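Local coordinates for protein leucine aminopeptidase 2, chloroplastic (Streptomyces sp. BC16019, PDB 5LHJ) that matures the peptide antibiotic bottromycin and, as a manganese-binding M17 family aminopeptidase, probably removes unsubstituted N-terminal amino acids from peptides, at residues L78-G83 / L112-A117; C178-L183 / V291-T296; R199-A204 / L209-Y214; L227-R232 / D327-L332; T335-T340 / G346-A351. All blocks are in the same frame, centred on the assembly; numbering follows the deposited sequence.

How the interactions relate
From the N terminus, interaction 1 closes the loop carrying helix 90-102, joining the chain along strand 76-81 to the turn that follows strand 109-112; it is complete before interaction 2 opens. Interaction 2 starts on helix 164-185 and closes a long loop at helix 286-301. Interaction 3, a tight helix-to-strand return, falls wholly within that loop and touches interaction 2 through Val-292, packed on Ile-200 and Leu-203. Interaction 4 starts inside the same loop and ends beyond it, so it crosses interaction 2. Interaction 5 follows in series, closing the short connection from strand 336-338 to helix 345-358. These last two share a small sheet, tying it to helices 225-231 and 345-358.

Interaction 1. Residues L78-G83 / L112-A117; sequences LNVGLG and LDLALA
A beta-alpha-beta crossover in the N-terminal domain, a member of the macro clan by sequence, brings Val-80 and Leu-82 against Leu-114 and Ala-117. Strand 76-81 runs into helix 90-102 and then into strand 109-112, and both strands run parallel to strand 38-43, which lies between them in the sheet. The two segments therefore are not paired as neighbours. They meet through side chains, without pairing their backbones, where the chain leaving 109-112 makes a 3-10 turn at residues 114-116.

Two apolar touches make up the contact. CD2 of Leu-114 comes in over the branch point of Val-80, with Leu-114 CD2 3.8 Å from Val-80 CB and 4.1 Å from Val-80 CG2. The two side chains cross at about a right angle, so one methyl of the leucine sits against the fork of the valine. Farther along, the CD1 methyl of Leu-82 reaches the CB of Ala-117 at 3.7 Å. With its CG beside the backbone N (chi1 -63°), Leu-82 can extend across to that short side chain.

The turn is held from within by a backbone bond from Ala-117 N to Leu-114 O at 3.1 Å, which closes it between the two residues that meet Val-80 and Leu-82. Helix 90-102 packs on Val-80 and Leu-82 through Ala-96, while Val-131 of helix 124-139 lies on Leu-114. Since only aliphatic groups meet between the segments, the join rests on shape and on burial of hydrocarbon.

Interaction 2. Residues C178-L183 / V291-T296; sequences CLARDL and VVAALT
Leu-179 and Thr-296 meet without a ring, amide or guanidinium between them, and the flat group nearest to their meeting point is the backbone carbonyl of Ala-293. The Thr-296 hydroxyl donates to it, with Thr-296 OG1 2.7 Å from Ala-293 O; the donor is tilted 19° from the carbonyl plane. Placing OG1 between the backbone N and the carbonyl carbon (chi1 68°) turns the hydroxyl back onto its own helix.

Leu-179 and Thr-296 then reach each other tip to tip: Leu-179 CD2 lies 3.7 Å from Thr-296 OG1 and 4.0 Å from Thr-296 CG2. Beside this pair, Ala-180 CB and Ala-293 CB approach to 4.0 Å. Such small residues let helices 164-185 and 286-301 come close, their local axes 8.8 Å apart and running roughly antiparallel, at 150°. Leu-203 of helix 193-207 packs on Leu-179, and Val-486 of helix 486-498 lies against both alanines, so the pair belongs to the helical layer of the catalytic domain.

With its proton spent on Ala-293 O, the hydroxyl can face a leucine methyl in this partly buried contact at little polar cost.

Interaction 3. Residues R199-A204 / L209-Y214; sequences RIRELA and LDCAVY
Ala-204 and Cys-211 stand at the centre of the contact, with Ala-204 CB 3.6 Å from Cys-211 CB. The same methyl also lies 3.6 Å from the backbone O of Leu-209, so it is wedged against the start of the strand. At the turn itself Leu-209 N donates to Ala-204 O at 2.9 Å; the bond is bent, with an N-H...O angle of 135°.

Next outward, the thiol of Cys-211 swings along the helix, its SG anti to the backbone N (chi1 -179°), and rests 3.8 Å from the CA of Arg-201. The arginine side chain, bent at chi3, crosses Val-213 at about a right angle, and its NH2 comes to 3.7 Å from Val-213 CG2. Asp-198, one turn earlier on the helix, forms a salt bridge with the other terminal nitrogen, NH1, and so holds the group beside the valine.

Beyond this shell, strand 210-214 pairs antiparallel with strand 239-245, from which Val-241 and Leu-243 pack on Ile-200, Cys-211 and Ala-204. Helix 193-207 thus folds back along an outlying strand of the large catalytic-domain sheet, the two running almost antiparallel.

Chemically, the contact grades from a methyl-lined, hydrogen-bonded turn to a charged outer end, where the arginine, by its NH2, rests against a valine methyl while Asp-198 answers its charge.

Interaction 4. Residues L227-R232 / D327-L332; sequences LTAVGR and DVVRHL
OD2 of Asp-327 has two arginine partners, one of them weak. Arg-232 NH2 reaches it from across the contact in a weak, hydrogen-bonded salt bridge of 3.4 Å, with the N-H...O angle a fairly straight 158°, and Arg-324 NE forms a second salt bridge to the same oxygen. The carboxylate approaches the edge of the Arg-232 guanidinium, near its plane, and the two planes stand 24° apart. A first torsion that sets CG between the backbone N and the carbonyl carbon (chi1 78°) turns Arg-232 back over its helix, and the chain then runs extended to NE. The CA of Ala-229 also lies at the guanidinium edge. The two arginines share one negative partner, whose charge would be expected to offset their closeness. The other carboxylate oxygen, OD1, has a weak hydrogen bond from the backbone N of Gly-189 of a neighbouring subunit.

In the fold, this joins the chain along helix 225-231 to strand 328-330 and the residue before it; within the chain, that strand is an outer one of a small three-stranded sheet in the catalytic domain. The side chain of Ala-229 is about 9 Å from that of Glu-345, a ligand of both manganese ions in this protein.

The apolar half is thin: Ala-229 CB faces Val-329 CG2 at 4.2 Å. The other methyl of Val-329, CG1, lies over one face of the His-331 ring, 3.7 Å above its plane and shifted toward the rim.

Interaction 5. Residues T335-T340 / G346-A351; sequences TTTEIT and GRVVLA
Ile-339 and Val-348 form the tight part of this contact: Ile-339 CD1 sits 3.8 Å from Val-348 CG2 and 4.2 Å from Val-348 CG1, so the end of the isoleucine is set against the fork of the valine. Its CG1 leaves beside the backbone N (chi1 -54°), and a second turn at chi2 (-58°) bends CD1 toward the helix. The side chains pass at a slant.

Thr-337, on the strand proper, makes the looser part, with its CG2 methyl 4.4 Å from Val-348 CG2. Its hydroxyl OG1 is hydrogen-bonded to NE2 of the His-331 ring, and so its polar end is used by the residue just after the neighbouring strand. On the outer side of the strand, Thr-336 OG1 bonds to the backbone O of Tyr-145 of a neighbouring subunit.

Helix 345-358 begins with Glu-345, a ligand of both manganese ions, whose side chain is about 5 Å from that of Val-348. Val-230 of helix 225-231 packs on Val-348 as well. The chemistry implies that methyl packing on one helical residue joins the small sheet to the helix that begins with Glu-345, while the threonine hydroxyls find polar partners away from that helix.

Interaction 1. Residues L78-G83 / L112-A117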
# COMPACT_ATOMS: atom_id res chain seq x y z
N LEU A 78 -41.17 -0.17 33.23
CA LEU A 78 -39.92 0.44 32.79
C LEU A 78 -40.02 1.94 32.98
O LEU A 78 -40.91 2.58 32.42
CB LEU A 78 -39.65 0.16 31.31
CG LEU A 78 -39.67 -1.28 30.82
CD1 LEU A 78 -39.41 -1.29 29.33
CD2 LEU A 78 -38.66 -2.13 31.56
N ASN A 79 -39.13 2.49 33.80
CA ASN A 79 -38.91 3.93 33.79
C ASN A 79 -37.90 4.28 32.70
O ASN A 79 -36.79 3.72 32.67
CB ASN A 79 -38.47 4.43 35.16
CG ASN A 79 -39.63 4.48 36.15
OD1 ASN A 79 -40.70 5.03 35.85
ND2 ASN A 79 -39.43 3.89 37.32
N VAL A 80 -38.29 5.20 31.82
CA VAL A 80 -37.53 5.49 30.60
C VAL A 80 -37.23 6.98 30.55
O VAL A 80 -38.14 7.81 30.60
CB VAL A 80 -38.31 5.07 29.34
CG1 VAL A 80 -37.46 5.27 28.09
CG2 VAL A 80 -38.77 3.63 29.47
N GLY A 81 -35.95 7.31 30.47
CA GLY A 81 -35.52 8.70 30.49
C GLY A 81 -35.87 9.48 29.23
O GLY A 81 -35.72 8.98 28.12
N LEU A 82 -36.36 10.71 29.42
CA LEU A 82 -36.62 11.65 28.33
C LEU A 82 -35.80 12.94 28.46
O LEU A 82 -36.00 13.88 27.68
CB LEU A 82 -38.11 11.98 28.28
CG LEU A 82 -39.06 10.82 27.97
CD1 LEU A 82 -40.49 11.22 28.27
CD2 LEU A 82 -38.95 10.36 26.52
N GLY A 83 -34.87 12.98 29.41
CA GLY A 83 -34.03 14.16 29.62
C GLY A 83 -34.82 15.37 30.08
O GLY A 83 -36.00 15.26 30.43
N LEU A 112 -46.51 1.22 25.70
CA LEU A 112 -45.70 2.42 25.81
C LEU A 112 -46.59 3.60 26.19
O LEU A 112 -47.48 3.98 25.41
CB LEU A 112 -45.01 2.73 24.47
CG LEU A 112 -44.19 1.56 23.90
CD1 LEU A 112 -43.70 1.89 22.50
CD2 LEU A 112 -43.05 1.22 24.83
N ASP A 113 -46.37 4.15 27.38
CA ASP A 113 -47.05 5.38 27.81
C ASP A 113 -46.21 6.64 27.55
O ASP A 113 -46.59 7.72 27.99
CB ASP A 113 -47.42 5.29 29.30
CG ASP A 113 -48.51 4.26 29.58
OD1 ASP A 113 -49.03 3.61 28.65
OD2 ASP A 113 -48.87 4.09 30.76
N LEU A 114 -45.11 6.52 26.81
CA LEU A 114 -44.15 7.61 26.65
C LEU A 114 -44.76 8.89 26.06
O LEU A 114 -44.39 9.99 26.47
CB LEU A 114 -42.97 7.18 25.76
CG LEU A 114 -42.16 5.95 26.15
CD1 LEU A 114 -41.09 5.70 25.09
CD2 LEU A 114 -41.50 6.06 27.52
N ALA A 115 -45.67 8.75 25.10
CA ALA A 115 -46.26 9.92 24.43
C ALA A 115 -47.21 10.71 25.34
O ALA A 115 -47.60 11.83 24.98
CB ALA A 115 -46.96 9.51 23.14
N LEU A 116 -47.59 10.14 26.48
CA LEU A 116 -48.39 10.84 27.49
C LEU A 116 -47.58 11.83 28.32
O LEU A 116 -48.15 12.74 28.92
CB LEU A 116 -49.09 9.85 28.43
CG LEU A 116 -50.06 8.88 27.74
CD1 LEU A 116 -50.61 7.86 28.72
CD2 LEU A 116 -51.19 9.63 27.07
N ALA A 117 -46.26 11.65 28.36
CA ALA A 117 -45.39 12.61 29.04
C ALA A 117 -45.47 13.98 28.35
O ALA A 117 -45.10 14.13 27.18
CB ALA A 117 -43.95 12.11 29.08

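Interaction 2. Residues C178-L183 / V291-T296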
# COMPACT_ATOMS: atom_id res chain seq x y z
N CYS A 178 -38.59 -0.24 7.48
CA CYS A 178 -38.16 -1.63 7.70
C CYS A 178 -38.20 -2.49 6.41
O CYS A 178 -37.40 -3.42 6.27
CB CYS A 178 -38.98 -2.26 8.84
SG CYS A 178 -38.61 -1.55 10.48
N LEU A 179 -39.10 -2.16 5.49
CA LEU A 179 -39.10 -2.78 4.16
C LEU A 179 -37.76 -2.47 3.46
O LEU A 179 -37.11 -3.37 2.91
CB LEU A 179 -40.27 -2.27 3.30
CG LEU A 179 -40.26 -2.60 1.81
CD1 LEU A 179 -40.22 -4.11 1.60
CD2 LEU A 179 -41.48 -1.98 1.15
N ALA A 180 -37.37 -1.21 3.47
CA ALA A 180 -36.08 -0.83 2.88
C ALA A 180 -34.92 -1.55 3.59
O ALA A 180 -34.00 -2.02 2.91
CB ALA A 180 -35.88 0.67 2.90
N ARG A 181 -34.96 -1.64 4.92
CA ARG A 181 -33.93 -2.38 5.67
C ARG A 181 -33.83 -3.84 5.22
O ARG A 181 -32.73 -4.37 5.00
CB ARG A 181 -34.19 -2.34 7.18
CG ARG A 181 -34.06 -0.99 7.82
CD ARG A 181 -34.38 -1.03 9.31
NE ARG A 181 -34.20 0.26 9.97
CZ ARG A 181 -34.42 0.48 11.27
NH1 ARG A 181 -34.87 -0.49 12.06
NH2 ARG A 181 -34.19 1.69 11.78
N ASP A 182 -34.98 -4.49 5.06
CA ASP A 182 -35.01 -5.87 4.59
C ASP A 182 -34.38 -6.02 3.20
O ASP A 182 -33.61 -6.96 2.95
CB ASP A 182 -36.45 -6.39 4.54
CG ASP A 182 -37.04 -6.70 5.90
OD1 ASP A 182 -36.33 -6.75 6.94
OD2 ASP A 182 -38.28 -6.95 5.92
N LEU A 183 -34.70 -5.11 2.28
CA LEU A 183 -34.17 -5.17 0.93
C LEU A 183 -32.64 -5.01 0.92
O LEU A 183 -31.93 -5.74 0.23
CB LEU A 183 -34.83 -4.11 0.03
CG LEU A 183 -36.32 -4.32 -0.27
CD1 LEU A 183 -36.90 -3.04 -0.85
CD2 LEU A 183 -36.53 -5.52 -1.20
N VAL A 291 -36.70 4.53 -2.33
CA VAL A 291 -37.73 4.99 -3.27
C VAL A 291 -38.91 4.02 -3.30
O VAL A 291 -40.07 4.45 -3.21
CB VAL A 291 -37.15 5.23 -4.68
CG1 VAL A 291 -38.25 5.47 -5.73
CG2 VAL A 291 -36.19 6.42 -4.67
N VAL A 292 -38.62 2.72 -3.40
CA VAL A 292 -39.69 1.71 -3.41
C VAL A 292 -40.51 1.79 -2.12
O VAL A 292 -41.75 1.79 -2.15
CB VAL A 292 -39.11 0.29 -3.61
CG1 VAL A 292 -40.15 -0.79 -3.34
CG2 VAL A 292 -38.52 0.15 -5.01
N ALA A 293 -39.82 1.85 -0.99
CA ALA A 293 -40.48 1.87 0.30
C ALA A 293 -41.35 3.12 0.47
O ALA A 293 -42.50 3.01 0.93
CB ALA A 293 -39.46 1.75 1.44
N ALA A 294 -40.82 4.29 0.10
CA ALA A 294 -41.61 5.53 0.15
C ALA A 294 -42.88 5.41 -0.70
O ALA A 294 -43.97 5.76 -0.22
CB ALA A 294 -40.79 6.73 -0.29
N LEU A 295 -42.74 4.89 -1.91
CA LEU A 295 -43.92 4.68 -2.78
C LEU A 295 -44.97 3.77 -2.14
O LEU A 295 -46.18 4.06 -2.24
CB LEU A 295 -43.53 4.16 -4.16
CG LEU A 295 -43.10 5.30 -5.11
CD1 LEU A 295 -42.10 4.81 -6.13
CD2 LEU A 295 -44.30 5.93 -5.78
N THR A 296 -44.53 2.71 -1.47
CA THR A 296 -45.47 1.77 -0.81
C THR A 296 -46.25 2.41 0.34
O THR A 296 -47.33 1.95 0.69
CB THR A 296 -44.80 0.47 -0.26
OG1 THR A 296 -43.91 0.76 0.84
CG2 THR A 296 -44.09 -0.31 -1.37

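Interaction 3. Residues R199-A204 / L209-Y214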
# COMPACT_ATOMS: atom_id res chain seq x y z
N ARG A 199 -40.03 -8.62 -6.80
CA ARG A 199 -40.49 -8.16 -5.50
C ARG A 199 -41.23 -6.82 -5.60
O ARG A 199 -42.26 -6.63 -4.94
CB ARG A 199 -39.30 -8.06 -4.52
CG ARG A 199 -39.68 -7.70 -3.10
CD ARG A 199 -40.33 -8.87 -2.36
NE ARG A 199 -40.67 -8.53 -0.98
CZ ARG A 199 -41.90 -8.28 -0.50
NH1 ARG A 199 -42.99 -8.34 -1.28
NH2 ARG A 199 -42.05 -7.97 0.79
N ILE A 200 -40.72 -5.90 -6.43
CA ILE A 200 -41.38 -4.60 -6.64
C ILE A 200 -42.77 -4.81 -7.26
O ILE A 200 -43.73 -4.17 -6.85
CB ILE A 200 -40.52 -3.64 -7.49
CG1 ILE A 200 -39.23 -3.29 -6.74
CG2 ILE A 200 -41.29 -2.36 -7.82
CD1 ILE A 200 -38.13 -2.72 -7.63
N ARG A 201 -42.86 -5.71 -8.22
CA ARG A 201 -44.15 -6.01 -8.84
C ARG A 201 -45.16 -6.48 -7.79
O ARG A 201 -46.31 -6.02 -7.80
CB ARG A 201 -44.02 -7.06 -9.93
CG ARG A 201 -45.30 -7.21 -10.73
CD ARG A 201 -45.27 -8.45 -11.60
NE ARG A 201 -44.33 -8.33 -12.71
CZ ARG A 201 -43.15 -8.96 -12.83
NH1 ARG A 201 -42.68 -9.79 -11.89
NH2 ARG A 201 -42.42 -8.75 -13.93
N GLU A 202 -44.72 -7.36 -6.88
CA GLU A 202 -45.60 -7.88 -5.83
C GLU A 202 -46.01 -6.78 -4.86
O GLU A 202 -47.18 -6.68 -4.49
CB GLU A 202 -44.96 -9.05 -5.08
CG GLU A 202 -45.79 -9.54 -3.88
CD GLU A 202 -45.71 -11.04 -3.60
OE1 GLU A 202 -44.96 -11.77 -4.28
OE2 GLU A 202 -46.42 -11.51 -2.69
N LEU A 203 -45.05 -5.94 -4.46
CA LEU A 203 -45.37 -4.80 -3.59
C LEU A 203 -46.38 -3.85 -4.22
O LEU A 203 -47.30 -3.37 -3.55
CB LEU A 203 -44.09 -4.05 -3.19
CG LEU A 203 -43.14 -4.83 -2.27
CD1 LEU A 203 -41.74 -4.19 -2.28
CD2 LEU A 203 -43.70 -4.91 -0.86
N ALA A 204 -46.22 -3.58 -5.52
CA ALA A 204 -47.11 -2.67 -6.24
C ALA A 204 -48.55 -3.20 -6.26
O ALA A 204 -49.53 -2.46 -6.11
CB ALA A 204 -46.63 -2.50 -7.67
N LEU A 209 -50.51 0.06 -7.10
CA LEU A 209 -49.63 1.01 -7.76
C LEU A 209 -49.43 0.47 -9.17
O LEU A 209 -49.32 -0.74 -9.35
CB LEU A 209 -48.27 1.08 -7.04
CG LEU A 209 -48.22 1.57 -5.60
CD1 LEU A 209 -46.85 1.32 -4.97
CD2 LEU A 209 -48.58 3.04 -5.52
N ASP A 210 -49.39 1.34 -10.17
CA ASP A 210 -49.07 0.89 -11.53
C ASP A 210 -47.60 0.49 -11.55
O ASP A 210 -46.76 1.16 -10.93
CB ASP A 210 -49.32 1.99 -12.58
CG ASP A 210 -50.74 2.51 -12.56
OD1 ASP A 210 -51.68 1.69 -12.62
OD2 ASP A 210 -50.91 3.75 -12.47
N CYS A 211 -47.31 -0.63 -12.20
CA CYS A 211 -45.95 -1.16 -12.26
C CYS A 211 -45.65 -1.73 -13.64
O CYS A 211 -46.41 -2.57 -14.16
CB CYS A 211 -45.73 -2.22 -11.19
SG CYS A 211 -44.07 -2.94 -11.13
N ALA A 212 -44.57 -1.24 -14.24
CA ALA A 212 -44.05 -1.74 -15.52
C ALA A 212 -42.63 -2.21 -15.29
O ALA A 212 -41.81 -1.45 -14.76
CB ALA A 212 -44.06 -0.63 -16.56
N VAL A 213 -42.35 -3.46 -15.68
CA VAL A 213 -41.01 -4.03 -15.60
C VAL A 213 -40.47 -4.23 -17.01
O VAL A 213 -41.13 -4.87 -17.84
CB VAL A 213 -41.03 -5.39 -14.88
CG1 VAL A 213 -39.64 -6.02 -14.90
CG2 VAL A 213 -41.54 -5.21 -13.46
N TYR A 214 -39.29 -3.68 -17.27
CA TYR A 214 -38.65 -3.77 -18.58
C TYR A 214 -37.43 -4.69 -18.48
O TYR A 214 -36.62 -4.57 -17.56
CB TYR A 214 -38.25 -2.39 -19.08
CG TYR A 214 -39.43 -1.46 -19.30
CD1 TYR A 214 -39.93 -0.69 -18.26
CD2 TYR A 214 -40.05 -1.36 -20.55
CE1 TYR A 214 -41.00 0.17 -18.45
CE2 TYR A 214 -41.14 -0.50 -20.75
CZ TYR A 214 -41.61 0.26 -19.69
OH TYR A 214 -42.68 1.11 -19.84

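Interaction 4. Residues L227-R232 / D327-L332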
# COMPACT_ATOMS: atom_id res chain seq x y z
N LEU A 227 -27.25 1.84 -18.08
CA LEU A 227 -27.71 0.65 -17.37
C LEU A 227 -27.28 -0.65 -18.07
O LEU A 227 -26.74 -1.55 -17.42
CB LEU A 227 -29.24 0.69 -17.21
CG LEU A 227 -29.91 -0.57 -16.64
CD1 LEU A 227 -29.43 -0.89 -15.24
CD2 LEU A 227 -31.42 -0.35 -16.64
N THR A 228 -27.53 -0.75 -19.37
CA THR A 228 -27.18 -1.96 -20.12
C THR A 228 -25.64 -2.16 -20.21
O THR A 228 -25.17 -3.28 -20.07
CB THR A 228 -27.87 -2.03 -21.49
OG1 THR A 228 -27.62 -0.85 -22.23
CG2 THR A 228 -29.35 -2.12 -21.31
N ALA A 229 -24.86 -1.09 -20.35
CA ALA A 229 -23.38 -1.20 -20.38
C ALA A 229 -22.79 -1.66 -19.05
O ALA A 229 -21.93 -2.57 -19.02
CB ALA A 229 -22.75 0.13 -20.78
N VAL A 230 -23.23 -1.03 -17.97
CA VAL A 230 -22.75 -1.36 -16.63
C VAL A 230 -23.15 -2.79 -16.26
O VAL A 230 -22.36 -3.53 -15.72
CB VAL A 230 -23.27 -0.35 -15.59
CG1 VAL A 230 -23.12 -0.87 -14.16
CG2 VAL A 230 -22.54 0.98 -15.76
N GLY A 231 -24.38 -3.18 -16.61
CA GLY A 231 -24.93 -4.45 -16.20
C GLY A 231 -24.46 -5.66 -16.99
O GLY A 231 -24.75 -6.78 -16.61
N ARG A 232 -23.75 -5.46 -18.10
CA ARG A 232 -23.49 -6.57 -19.01
C ARG A 232 -22.49 -7.63 -18.53
O ARG A 232 -22.61 -8.79 -18.93
CB ARG A 232 -23.09 -6.07 -20.39
CG ARG A 232 -21.67 -5.59 -20.54
CD ARG A 232 -21.36 -5.43 -22.02
NE ARG A 232 -19.98 -5.05 -22.28
CZ ARG A 232 -19.50 -3.80 -22.21
NH1 ARG A 232 -20.28 -2.78 -21.83
NH2 ARG A 232 -18.23 -3.58 -22.51
N ASP A 327 -14.00 2.76 -22.52
CA ASP A 327 -15.25 2.68 -23.28
C ASP A 327 -16.01 3.99 -23.21
O ASP A 327 -15.84 4.77 -22.27
CB ASP A 327 -16.14 1.54 -22.78
CG ASP A 327 -15.66 0.17 -23.25
OD1 ASP A 327 -14.68 0.10 -24.03
OD2 ASP A 327 -16.28 -0.83 -22.82
N VAL A 328 -16.81 4.23 -24.23
CA VAL A 328 -17.63 5.42 -24.29
C VAL A 328 -19.09 4.99 -24.38
O VAL A 328 -19.45 4.14 -25.22
CB VAL A 328 -17.21 6.35 -25.46
CG1 VAL A 328 -18.22 7.47 -25.67
CG2 VAL A 328 -15.83 6.92 -25.20
N VAL A 329 -19.91 5.57 -23.50
CA VAL A 329 -21.35 5.36 -23.49
C VAL A 329 -22.02 6.54 -24.19
O VAL A 329 -21.79 7.70 -23.82
CB VAL A 329 -21.88 5.21 -22.05
CG1 VAL A 329 -23.41 5.17 -22.03
CG2 VAL A 329 -21.29 3.97 -21.40
N ARG A 330 -22.86 6.25 -25.18
CA ARG A 330 -23.72 7.25 -25.82
C ARG A 330 -25.10 7.19 -25.16
O ARG A 330 -25.82 6.20 -25.32
CB ARG A 330 -23.81 6.99 -27.33
CG ARG A 330 -24.82 7.84 -28.10
CD ARG A 330 -24.25 9.04 -28.83
NE ARG A 330 -23.01 8.77 -29.57
CZ ARG A 330 -22.29 9.71 -30.19
NH1 ARG A 330 -22.69 10.98 -30.20
NH2 ARG A 330 -21.15 9.37 -30.80
N HIS A 331 -25.46 8.26 -24.47
CA HIS A 331 -26.66 8.28 -23.64
C HIS A 331 -27.92 8.59 -24.44
O HIS A 331 -27.86 8.93 -25.64
CB HIS A 331 -26.50 9.31 -22.51
CG HIS A 331 -25.45 8.94 -21.51
ND1 HIS A 331 -25.64 7.97 -20.55
CD2 HIS A 331 -24.20 9.43 -21.32
CE1 HIS A 331 -24.55 7.87 -19.81
NE2 HIS A 331 -23.66 8.74 -20.26
N LEU A 332 -29.06 8.47 -23.77
CA LEU A 332 -30.39 8.74 -24.34
C LEU A 332 -30.57 10.16 -24.90
O LEU A 332 -31.37 10.36 -25.83
CB LEU A 332 -31.47 8.45 -23.27
CG LEU A 332 -32.96 8.58 -23.63
CD1 LEU A 332 -33.31 7.62 -24.75
CD2 LEU A 332 -33.80 8.25 -22.40

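Interaction 5. Residues T335-T340 / G346-A351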
# COMPACT_ATOMS: atom_id res chain seq x y z
N THR A 335 -25.56 12.63 -25.67
CA THR A 335 -24.25 13.01 -25.13
C THR A 335 -23.47 11.76 -24.74
O THR A 335 -24.03 10.68 -24.60
CB THR A 335 -24.34 13.97 -23.93
OG1 THR A 335 -24.91 13.32 -22.78
CG2 THR A 335 -25.15 15.19 -24.28
N THR A 336 -22.16 11.93 -24.56
CA THR A 336 -21.26 10.80 -24.37
C THR A 336 -20.49 10.88 -23.06
O THR A 336 -20.09 11.96 -22.62
CB THR A 336 -20.27 10.66 -25.54
OG1 THR A 336 -19.51 11.87 -25.67
CG2 THR A 336 -21.01 10.37 -26.82
N THR A 337 -20.25 9.72 -22.47
CA THR A 337 -19.43 9.59 -21.27
C THR A 337 -18.32 8.59 -21.48
O THR A 337 -18.58 7.47 -21.94
CB THR A 337 -20.28 9.14 -20.07
OG1 THR A 337 -21.30 10.10 -19.81
CG2 THR A 337 -19.44 8.93 -18.82
N GLU A 338 -17.11 8.99 -21.12
CA GLU A 338 -15.95 8.12 -21.11
C GLU A 338 -15.82 7.44 -19.75
O GLU A 338 -15.82 8.13 -18.72
CB GLU A 338 -14.68 8.92 -21.38
CG GLU A 338 -13.43 8.07 -21.48
CD GLU A 338 -12.14 8.86 -21.59
OE1 GLU A 338 -12.11 10.08 -21.29
OE2 GLU A 338 -11.13 8.23 -21.96
N ILE A 339 -15.71 6.12 -19.75
CA ILE A 339 -15.54 5.33 -18.53
C ILE A 339 -14.07 5.33 -18.14
O ILE A 339 -13.26 4.58 -18.70
CB ILE A 339 -16.06 3.87 -18.69
CG1 ILE A 339 -17.52 3.85 -19.19
CG2 ILE A 339 -15.92 3.10 -17.36
CD1 ILE A 339 -18.52 4.59 -18.32
N THR A 340 -13.72 6.19 -17.20
CA THR A 340 -12.34 6.23 -16.71
C THR A 340 -12.11 5.39 -15.45
O THR A 340 -10.96 5.14 -15.08
CB THR A 340 -11.91 7.68 -16.47
OG1 THR A 340 -12.83 8.30 -15.58
CG2 THR A 340 -11.89 8.47 -17.80
N GLY A 346 -22.55 4.03 -10.81
CA GLY A 346 -23.86 4.54 -10.42
C GLY A 346 -24.31 5.75 -11.22
O GLY A 346 -25.46 5.81 -11.69
N ARG A 347 -23.41 6.72 -11.39
CA ARG A 347 -23.78 7.94 -12.11
C ARG A 347 -24.09 7.64 -13.58
O ARG A 347 -24.98 8.27 -14.18
CB ARG A 347 -22.71 9.02 -11.95
CG ARG A 347 -21.38 8.77 -12.67
CD ARG A 347 -20.29 9.69 -12.12
NE ARG A 347 -19.95 9.29 -10.76
CZ ARG A 347 -19.03 9.87 -9.98
NH1 ARG A 347 -18.33 10.93 -10.38
NH2 ARG A 347 -18.83 9.37 -8.77
N VAL A 348 -23.39 6.67 -14.14
CA VAL A 348 -23.56 6.25 -15.54
C VAL A 348 -24.93 5.56 -15.74
O VAL A 348 -25.60 5.80 -16.73
CB VAL A 348 -22.38 5.34 -15.98
CG1 VAL A 348 -22.59 4.76 -17.37
CG2 VAL A 348 -21.07 6.10 -15.91
N VAL A 349 -25.33 4.74 -14.78
CA VAL A 349 -26.63 4.08 -14.79
C VAL A 349 -27.78 5.12 -14.64
O VAL A 349 -28.78 5.07 -15.36
CB VAL A 349 -26.71 3.02 -13.67
CG1 VAL A 349 -28.12 2.49 -13.51
CG2 VAL A 349 -25.74 1.87 -13.92
N LEU A 350 -27.63 6.04 -13.70
CA LEU A 350 -28.65 7.05 -13.44
C LEU A 350 -28.87 8.03 -14.59
O LEU A 350 -29.98 8.52 -14.77
CB LEU A 350 -28.31 7.84 -12.17
CG LEU A 350 -28.35 7.06 -10.85
CD1 LEU A 350 -27.72 7.87 -9.70
CD2 LEU A 350 -29.76 6.68 -10.52
N ALA A 351 -27.80 8.34 -15.34
CA ALA A 351 -27.83 9.38 -16.38
C ALA A 351 -29.03 9.27 -17.31
O ALA A 351 -29.85 10.20 -17.41
CB ALA A 351 -26.54 9.33 -17.20